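Local coordinates for development-specific protein S (Myxococcus xanthus, PDB 1NPS) that assembles on the surface of myxospores in the presence of calcium ions, its N-terminal beta/gamma-crystallin domain, this chain, binding two of them, at residues A[16-21]-A[26-31]; A[36-41]-A[79-84]; A[60-65]-A[69-74]. All blocks are in the same frame, centred on the assembly; numbering follows the deposited sequence.

How the interactions relate
From the N terminus, interaction 1 comes first. It closes a short loop inside the first Greek key motif, where the helix after strand 21-23 folds back on strand 15-18. Interaction 2 then joins the end of this motif, at 36-41, to 79-84 near the end of the second, and so ties the two motifs together. Interaction 3 is nested inside that long loop and closes a short loop of the second motif. Interactions 1 and 2 meet where Gly21 O probably accepts a hydrogen bond from Val83 N. Interactions 2 and 3 meet through Ile38 and Leu71. Interactions 1 and 3 do not touch and lie on opposite sides of the chain's centre.

Interaction 1: residues A[16-21]-A[26-31]; sequences VDLPPG and AQLAAL
Val16 and Leu31 bring the two backbones nearest, with their CA atoms 7.9 Å apart; strand 15-18 and helix 25-30 are joined by side chains, with no hydrogen bond between the segments. Both belong to the first Greek key motif of this beta/gamma-crystallin domain. Strand 15-18 is an outermost strand of the three-stranded sheet, and the helix follows strand 21-23, which pairs with the other sheet. Leu18 and Leu31 carry the contact, and Leu18 also reaches Leu28. With CG anti to the carbonyl carbon (chi1 -66°), the end of Leu18 reaches the helix. Leu18 CD1 meets Leu28 CD2 at 4.2 Å, the two side chains crossing at about a right angle. Leu18 CD2 meets Leu31 CD1 at 3.9 Å, at a slant. Leu18 and Leu28 are buried. Both also touch Ile33 and Ile81, so the helix is fastened to the hydrophobic core between the sheets. Leu31 is exposed and lies at the margin, where it also touches Tyr23. Near the end of the segment, Leu31 N is hydrogen-bonded to Leu28 O at 2.9 Å and weakly to Gln27 O. Both methyls of Val16 face Leu31 O: Val16 CG1 is 3.8 Å and Val16 CG2 4.0 Å from it.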
loop_
_atom_site.group_PDB
_atom_site.type_symbol
_atom_site.label_atom_id
_atom_site.label_comp_id
_atom_site.label_asym_id
_atom_site.label_seq_id
_atom_site.Cartn_x
_atom_site.Cartn_y
_atom_site.Cartn_z
ATOM N N VAL A 16 6.715 3.603 5.753
ATOM C CA VAL A 16 7.434 2.330 5.588
ATOM C C VAL A 16 7.549 1.965 4.104
ATOM O O VAL A 16 6.557 2.020 3.371
ATOM C CB VAL A 16 6.672 1.139 6.297
ATOM C CG1 VAL A 16 7.314 -0.194 5.963
ATOM C CG2 VAL A 16 6.625 1.324 7.812
ATOM N N ASP A 17 8.733 1.540 3.677
ATOM C CA ASP A 17 8.962 1.138 2.287
ATOM C C ASP A 17 8.619 -0.333 2.056
ATOM O O ASP A 17 8.855 -1.163 2.920
ATOM C CB ASP A 17 10.431 1.337 1.894
ATOM C CG ASP A 17 10.819 2.788 1.783
ATOM O OD1 ASP A 17 9.931 3.626 1.546
ATOM O OD2 ASP A 17 12.023 3.085 1.921
ATOM N N LEU A 18 8.037 -0.643 0.899
ATOM C CA LEU A 18 7.703 -2.027 0.560
ATOM C C LEU A 18 8.240 -2.405 -0.810
ATOM O O LEU A 18 7.785 -1.866 -1.822
ATOM C CB LEU A 18 6.188 -2.245 0.535
ATOM C CG LEU A 18 5.433 -2.110 1.851
ATOM C CD1 LEU A 18 3.944 -2.277 1.596
ATOM C CD2 LEU A 18 5.963 -3.159 2.829
ATOM N N PRO A 19 9.243 -3.302 -0.870
ATOM C CA PRO A 19 9.750 -3.677 -2.185
ATOM C C PRO A 19 8.714 -4.620 -2.819
ATOM O O PRO A 19 7.676 -4.901 -2.216
ATOM C CB PRO A 19 11.068 -4.386 -1.850
ATOM C CG PRO A 19 10.804 -4.983 -0.544
ATOM C CD PRO A 19 10.052 -3.912 0.200
ATOM N N PRO A 20 8.939 -5.041 -4.073
ATOM C CA PRO A 20 7.999 -5.942 -4.734
ATOM C C PRO A 20 7.804 -7.222 -3.931
ATOM O O PRO A 20 8.751 -7.766 -3.356
ATOM C CB PRO A 20 8.685 -6.227 -6.068
ATOM C CG PRO A 20 9.411 -4.964 -6.345
ATOM C CD PRO A 20 10.027 -4.667 -4.990
ATOM N N GLY A 21 6.568 -7.692 -3.904
ATOM C CA GLY A 21 6.248 -8.902 -3.179
ATOM C C GLY A 21 4.788 -8.909 -2.801
ATOM O O GLY A 21 4.057 -7.956 -3.072
ATOM N N ALA A 26 -0.772 -10.148 8.362
ATOM C CA ALA A 26 0.251 -10.526 9.335
ATOM C C ALA A 26 1.663 -10.106 8.881
ATOM O O ALA A 26 2.481 -9.698 9.704
ATOM C CB ALA A 26 0.196 -12.025 9.583
ATOM N N GLN A 27 1.944 -10.207 7.583
ATOM C CA GLN A 27 3.260 -9.816 7.063
ATOM C C GLN A 27 3.436 -8.298 7.131
ATOM O O GLN A 27 4.528 -7.804 7.395
ATOM C CB GLN A 27 3.468 -10.333 5.634
ATOM C CG GLN A 27 3.683 -11.823 5.597
ATOM C CD GLN A 27 3.664 -12.414 4.209
ATOM O OE1 GLN A 27 4.270 -13.455 3.973
ATOM N NE2 GLN A 27 2.940 -11.782 3.298
ATOM N N LEU A 28 2.345 -7.562 6.938
ATOM C CA LEU A 28 2.401 -6.112 7.014
ATOM C C LEU A 28 2.700 -5.709 8.452
ATOM O O LEU A 28 3.551 -4.854 8.712
ATOM C CB LEU A 28 1.073 -5.504 6.549
ATOM C CG LEU A 28 0.823 -5.550 5.033
ATOM C CD1 LEU A 28 -0.557 -4.991 4.709
ATOM C CD2 LEU A 28 1.914 -4.773 4.287
ATOM N N ALA A 29 2.021 -6.371 9.381
ATOM C CA ALA A 29 2.188 -6.125 10.803
ATOM C C ALA A 29 3.638 -6.388 11.241
ATOM O O ALA A 29 4.188 -5.657 12.076
ATOM C CB ALA A 29 1.230 -6.990 11.595
ATOM N N ALA A 30 4.264 -7.411 10.665
ATOM C CA ALA A 30 5.650 -7.734 11.005
ATOM C C ALA A 30 6.608 -6.651 10.504
ATOM O O ALA A 30 7.704 -6.482 11.034
ATOM C CB ALA A 30 6.036 -9.095 10.445
ATOM N N LEU A 31 6.157 -5.867 9.527
ATOM C CA LEU A 31 6.973 -4.803 8.950
ATOM C C LEU A 31 6.618 -3.442 9.545
ATOM O O LEU A 31 7.082 -2.411 9.082
ATOM C CB LEU A 31 6.813 -4.797 7.426
ATOM C CG LEU A 31 7.099 -6.138 6.741
ATOM C CD1 LEU A 31 6.891 -6.028 5.250
ATOM C CD2 LEU A 31 8.519 -6.594 7.034
#

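Interaction 2: residues A[36-41]-A[79-84]; sequences NTISSV and SSIRVI. With CA (calcium ion), chain C; CA (calcium ion), chain B.
Asn36 and Ser79 bring the backbones closest, with CA atoms 5.9 Å apart; from there the two segments diverge, and no hydrogen bond links them. A calcium ion joins their side chains. It is bound by Asn36 OD1 at 2.2 Å and by Ser79 OG at 2.1 Å. These two oxygens are 3.1 Å apart because they share the metal, not a hydrogen bond. Ser79 OG is also hydrogen-bonded to Asn35 OD1, a second-shell group that helps to position it. Gln53 O and waters complete this site. A second calcium ion is held by Thr37 O at 2.1 Å and by Ser39 OG, with Tyr7 O, Asn76 OD1 and a water. Each ion thus draws on both Greek key motifs, as in other calcium-binding beta/gamma-crystallins. Deeper, Ile38 and Ile81 reach toward each other tip to tip, CD1 to CD1 at 3.7 Å. In both, CD1 is anti to CA (chi2 178° and 173°), which extends the tip. Classic beta bulges mark the two strand starts: Ser39 and Ser40 lie opposite the single Phe6, and Ser79 and Ser80 opposite Tyr52. Ile38 packs on Val5 of strand 3-6, and Ile81 on Leu51 of strand 47-52 and Leu18 of strand 15-18.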
loop_
_atom_site.group_PDB
_atom_site.type_symbol
_atom_site.label_atom_id
_atom_site.label_comp_id
_atom_site.label_asym_id
_atom_site.label_seq_id
_atom_site.Cartn_x
_atom_site.Cartn_y
_atom_site.Cartn_z
ATOM N N ASN A 36 -5.444 -1.572 8.424
ATOM C CA ASN A 36 -6.308 -0.428 8.111
ATOM C C ASN A 36 -5.747 0.906 8.625
ATOM O O ASN A 36 -6.425 1.605 9.390
ATOM C CB ASN A 36 -7.725 -0.617 8.701
ATOM C CG ASN A 36 -8.427 -1.900 8.239
ATOM O OD1 ASN A 36 -8.127 -2.466 7.190
ATOM N ND2 ASN A 36 -9.404 -2.339 9.031
ATOM N N THR A 37 -4.521 1.261 8.249
ATOM C CA THR A 37 -3.943 2.532 8.703
ATOM C C THR A 37 -3.405 3.395 7.568
ATOM O O THR A 37 -3.293 4.624 7.706
ATOM C CB THR A 37 -2.811 2.342 9.755
ATOM O OG1 THR A 37 -1.775 1.505 9.220
ATOM C CG2 THR A 37 -3.356 1.751 11.057
ATOM N N ILE A 38 -3.111 2.771 6.437
ATOM C CA ILE A 38 -2.573 3.475 5.280
ATOM C C ILE A 38 -3.528 4.542 4.745
ATOM O O ILE A 38 -4.719 4.301 4.573
ATOM C CB ILE A 38 -2.198 2.475 4.185
ATOM C CG1 ILE A 38 -1.098 1.555 4.713
ATOM C CG2 ILE A 38 -1.772 3.198 2.931
ATOM C CD1 ILE A 38 -0.678 0.502 3.734
ATOM N N SER A 39 -2.998 5.741 4.516
ATOM C CA SER A 39 -3.818 6.849 4.035
ATOM C C SER A 39 -3.260 7.524 2.779
ATOM O O SER A 39 -3.956 8.283 2.101
ATOM C CB SER A 39 -4.034 7.858 5.167
ATOM O OG SER A 39 -4.487 7.200 6.353
ATOM N N SER A 40 -2.009 7.238 2.455
ATOM C CA SER A 40 -1.399 7.792 1.243
ATOM C C SER A 40 -0.205 6.936 0.832
ATOM O O SER A 40 0.368 6.216 1.661
ATOM C CB SER A 40 -1.044 9.289 1.395
ATOM O OG SER A 40 -0.010 9.545 2.325
ATOM N N VAL A 41 0.097 6.924 -0.464
ATOM C CA VAL A 41 1.179 6.113 -0.989
ATOM C C VAL A 41 1.944 6.791 -2.116
ATOM O O VAL A 41 1.365 7.491 -2.952
ATOM C CB VAL A 41 0.633 4.780 -1.562
ATOM C CG1 VAL A 41 1.778 3.877 -2.003
ATOM C CG2 VAL A 41 -0.246 4.070 -0.541
ATOM N N SER A 79 -5.805 -4.177 4.152
ATOM C CA SER A 79 -5.385 -5.318 4.953
ATOM C C SER A 79 -4.353 -6.225 4.289
ATOM O O SER A 79 -3.745 -7.060 4.948
ATOM C CB SER A 79 -6.598 -6.126 5.406
ATOM O OG SER A 79 -7.485 -5.322 6.177
ATOM N N SER A 80 -4.200 -6.110 2.979
ATOM C CA SER A 80 -3.189 -6.885 2.260
ATOM C C SER A 80 -2.749 -6.076 1.043
ATOM O O SER A 80 -3.478 -5.175 0.595
ATOM C CB SER A 80 -3.662 -8.315 1.921
ATOM O OG SER A 80 -4.811 -8.344 1.090
ATOM N N ILE A 81 -1.529 -6.327 0.568
ATOM C CA ILE A 81 -0.961 -5.575 -0.559
ATOM C C ILE A 81 -0.040 -6.442 -1.439
ATOM O O ILE A 81 0.681 -7.311 -0.937
ATOM C CB ILE A 81 -0.054 -4.377 -0.043
ATOM C CG1 ILE A 81 -0.815 -3.471 0.932
ATOM C CG2 ILE A 81 0.474 -3.542 -1.210
ATOM C CD1 ILE A 81 0.064 -2.391 1.596
ATOM N N ARG A 82 -0.084 -6.207 -2.749
ATOM C CA ARG A 82 0.796 -6.891 -3.704
ATOM C C ARG A 82 1.552 -5.770 -4.426
ATOM O O ARG A 82 0.937 -4.868 -4.996
ATOM C CB ARG A 82 0.001 -7.722 -4.726
ATOM C CG ARG A 82 -0.812 -8.873 -4.122
ATOM C CD ARG A 82 -1.411 -9.790 -5.192
ATOM N NE ARG A 82 -0.382 -10.242 -6.121
ATOM C CZ ARG A 82 -0.549 -10.412 -7.429
ATOM N NH1 ARG A 82 -1.735 -10.223 -7.993
ATOM N NH2 ARG A 82 0.479 -10.806 -8.170
ATOM N N VAL A 83 2.868 -5.741 -4.285
ATOM C CA VAL A 83 3.682 -4.722 -4.944
ATOM C C VAL A 83 4.267 -5.418 -6.157
ATOM O O VAL A 83 4.947 -6.427 -6.030
ATOM C CB VAL A 83 4.779 -4.178 -4.000
ATOM C CG1 VAL A 83 5.637 -3.127 -4.718
ATOM C CG2 VAL A 83 4.121 -3.584 -2.737
ATOM N N ILE A 84 4.020 -4.864 -7.334
ATOM C CA ILE A 84 4.462 -5.513 -8.553
ATOM C C ILE A 84 5.364 -4.684 -9.460
ATOM O O ILE A 84 5.047 -3.542 -9.757
ATOM C CB ILE A 84 3.209 -5.973 -9.355
ATOM C CG1 ILE A 84 2.267 -6.767 -8.436
ATOM C CG2 ILE A 84 3.629 -6.818 -10.542
ATOM C CD1 ILE A 84 0.841 -6.801 -8.874
HETATM CA CA CA C . -9.170 -4.051 6.031
HETATM CA CA CA B . -4.295 6.467 7.997
HETATM O O HOH W 1 -4.345 6.571 9.576
HETATM O O HOH W 2 -8.253 -3.486 4.932
HETATM O O HOH W 3 -9.888 -5.285 6.994
HETATM O O HOH W 4 -11.009 -3.182 6.018
#

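Interaction 3: residues A[60-65]-A[69-74]; sequences DQIEVV and EELGPL
Leu74 N donates to Leu71 O at 3.0 Å, a backbone bond that closes the turn through Gly72 and Pro73. The turn brings Leu71 and Leu74 to the same strand, 61-64. The CA atoms of Gln61 and Leu74 are the nearest pair, at 7.4 Å. Leu74 is the centre of the contact. Its first torsion, chi1 -92°, is well off a staggered value; it may carry some strain, and it sets the two methyls over the start of the strand. Leu74 CD2 sits 3.8 Å from Ile62 CG2 and 3.9 Å from Gln61 CA. The side chains of Ile62 and Leu74 run alongside each other, pointing opposite ways. Leu74 CD1 turns to Asp60 and lies 4.1 Å from Asp60 OD2, an apolar group against a carboxylate.

Asp60 OD1 accepts a weak hydrogen bond from Gln61 N, 3.0 Å long, with an N-H...O angle of only 125°. The first side-chain bond of Gln61 points away from 69-74, and the side chain rests on Ile50 and Tyr52.

Both segments belong to the second Greek key motif of this beta/gamma-crystallin domain. The chain bends sharply at Asp60, and strand 61-64 then runs along the edge of the four-stranded sheet, antiparallel to strand 47-52. Ile62 is the side chain of that strand that meets the 69-74 segment.

Leu71 adds a looser touch, with Leu71 CD2 4.4 Å from Ile62 CD1. Leu71 is buried, and it also packs on Ile38 of the first motif. Ile62 in turn touches Leu51 on the neighbouring strand. Within the turn, Pro73 O accepts a weak hydrogen bond from ND2 of Asn77, a residue of a calcium site.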
loop_
_atom_site.group_PDB
_atom_site.type_symbol
_atom_site.label_atom_id
_atom_site.label_comp_id
_atom_site.label_asym_id
_atom_site.label_seq_id
_atom_site.Cartn_x
_atom_site.Cartn_y
_atom_site.Cartn_z
ATOM N N ASP A 60 -12.708 -5.340 -2.061
ATOM C CA ASP A 60 -12.637 -4.122 -2.846
ATOM C C ASP A 60 -11.130 -3.799 -2.888
ATOM O O ASP A 60 -10.379 -4.148 -1.971
ATOM C CB ASP A 60 -13.436 -3.002 -2.167
ATOM C CG ASP A 60 -13.715 -1.823 -3.097
ATOM O OD1 ASP A 60 -13.368 -1.884 -4.306
ATOM O OD2 ASP A 60 -14.287 -0.821 -2.606
ATOM N N GLN A 61 -10.680 -3.162 -3.955
ATOM C CA GLN A 61 -9.262 -2.866 -4.096
ATOM C C GLN A 61 -9.023 -1.643 -4.964
ATOM O O GLN A 61 -9.931 -1.137 -5.614
ATOM C CB GLN A 61 -8.561 -4.068 -4.740
ATOM C CG GLN A 61 -9.161 -4.448 -6.094
ATOM C CD GLN A 61 -8.454 -5.602 -6.781
ATOM O OE1 GLN A 61 -8.565 -6.752 -6.368
ATOM N NE2 GLN A 61 -7.745 -5.300 -7.849
ATOM N N ILE A 62 -7.786 -1.170 -4.973
ATOM C CA ILE A 62 -7.417 -0.033 -5.800
ATOM C C ILE A 62 -6.000 -0.245 -6.306
ATOM O O ILE A 62 -5.125 -0.680 -5.552
ATOM C CB ILE A 62 -7.505 1.312 -5.033
ATOM C CG1 ILE A 62 -7.060 2.455 -5.952
ATOM C CG2 ILE A 62 -6.666 1.279 -3.744
ATOM C CD1 ILE A 62 -6.789 3.759 -5.224
ATOM N N GLU A 63 -5.803 -0.031 -7.601
ATOM C CA GLU A 63 -4.473 -0.162 -8.196
ATOM C C GLU A 63 -3.817 1.222 -8.311
ATOM O O GLU A 63 -4.404 2.156 -8.863
ATOM C CB GLU A 63 -4.564 -0.817 -9.570
ATOM C CG GLU A 63 -3.259 -0.810 -10.337
ATOM C CD GLU A 63 -3.453 -1.234 -11.772
ATOM O OE1 GLU A 63 -3.724 -0.353 -12.619
ATOM O OE2 GLU A 63 -3.350 -2.444 -12.055
ATOM N N VAL A 64 -2.657 1.378 -7.680
ATOM C CA VAL A 64 -1.935 2.648 -7.723
ATOM C C VAL A 64 -0.711 2.530 -8.625
ATOM O O VAL A 64 0.107 1.616 -8.470
ATOM C CB VAL A 64 -1.507 3.131 -6.305
ATOM C CG1 VAL A 64 -2.727 3.493 -5.486
ATOM C CG2 VAL A 64 -0.695 2.053 -5.588
ATOM N N VAL A 65 -0.585 3.449 -9.572
ATOM C CA VAL A 65 0.542 3.412 -10.489
ATOM C C VAL A 65 1.373 4.684 -10.427
ATOM O O VAL A 65 2.314 4.846 -11.183
ATOM C CB VAL A 65 0.070 3.164 -11.928
ATOM C CG1 VAL A 65 -0.661 1.834 -11.983
ATOM C CG2 VAL A 65 -0.818 4.315 -12.407
ATOM N N GLU A 69 -2.043 10.973 -2.832
ATOM C CA GLU A 69 -2.144 11.714 -1.571
ATOM C C GLU A 69 -3.280 11.222 -0.674
ATOM O O GLU A 69 -3.321 11.531 0.515
ATOM C CB GLU A 69 -2.368 13.207 -1.848
ATOM C CG GLU A 69 -3.759 13.513 -2.436
ATOM C CD GLU A 69 -4.097 14.997 -2.442
ATOM O OE1 GLU A 69 -3.617 15.704 -3.357
ATOM O OE2 GLU A 69 -4.852 15.447 -1.543
ATOM N N GLU A 70 -4.257 10.561 -1.277
ATOM C CA GLU A 70 -5.390 10.036 -0.535
ATOM C C GLU A 70 -5.880 8.757 -1.214
ATOM O O GLU A 70 -5.549 8.500 -2.373
ATOM C CB GLU A 70 -6.492 11.092 -0.427
ATOM C CG GLU A 70 -7.226 11.407 -1.705
ATOM C CD GLU A 70 -8.730 11.515 -1.481
ATOM O OE1 GLU A 70 -9.205 11.233 -0.349
ATOM O OE2 GLU A 70 -9.446 11.868 -2.444
ATOM N N LEU A 71 -6.689 7.974 -0.511
ATOM C CA LEU A 71 -7.163 6.692 -1.030
ATOM C C LEU A 71 -8.682 6.527 -1.055
ATOM O O LEU A 71 -9.187 5.405 -1.165
ATOM C CB LEU A 71 -6.538 5.551 -0.209
ATOM C CG LEU A 71 -5.013 5.419 -0.262
ATOM C CD1 LEU A 71 -4.581 4.338 0.688
ATOM C CD2 LEU A 71 -4.538 5.115 -1.679
ATOM N N GLY A 72 -9.397 7.641 -0.911
ATOM C CA GLY A 72 -10.840 7.594 -0.936
ATOM C C GLY A 72 -11.425 6.547 -0.009
ATOM O O GLY A 72 -11.095 6.527 1.176
ATOM N N PRO A 73 -12.233 5.613 -0.540
ATOM C CA PRO A 73 -12.876 4.545 0.245
ATOM C C PRO A 73 -11.949 3.523 0.924
ATOM O O PRO A 73 -12.343 2.886 1.894
ATOM C CB PRO A 73 -13.835 3.905 -0.768
ATOM C CG PRO A 73 -13.109 4.099 -2.081
ATOM C CD PRO A 73 -12.596 5.515 -1.967
ATOM N N LEU A 74 -10.739 3.341 0.403
ATOM C CA LEU A 74 -9.812 2.405 1.020
ATOM C C LEU A 74 -8.937 3.050 2.102
ATOM O O LEU A 74 -8.050 2.404 2.663
ATOM C CB LEU A 74 -8.964 1.679 -0.034
ATOM C CG LEU A 74 -9.580 0.348 -0.510
ATOM C CD1 LEU A 74 -10.627 0.590 -1.596
ATOM C CD2 LEU A 74 -8.495 -0.585 -1.025
#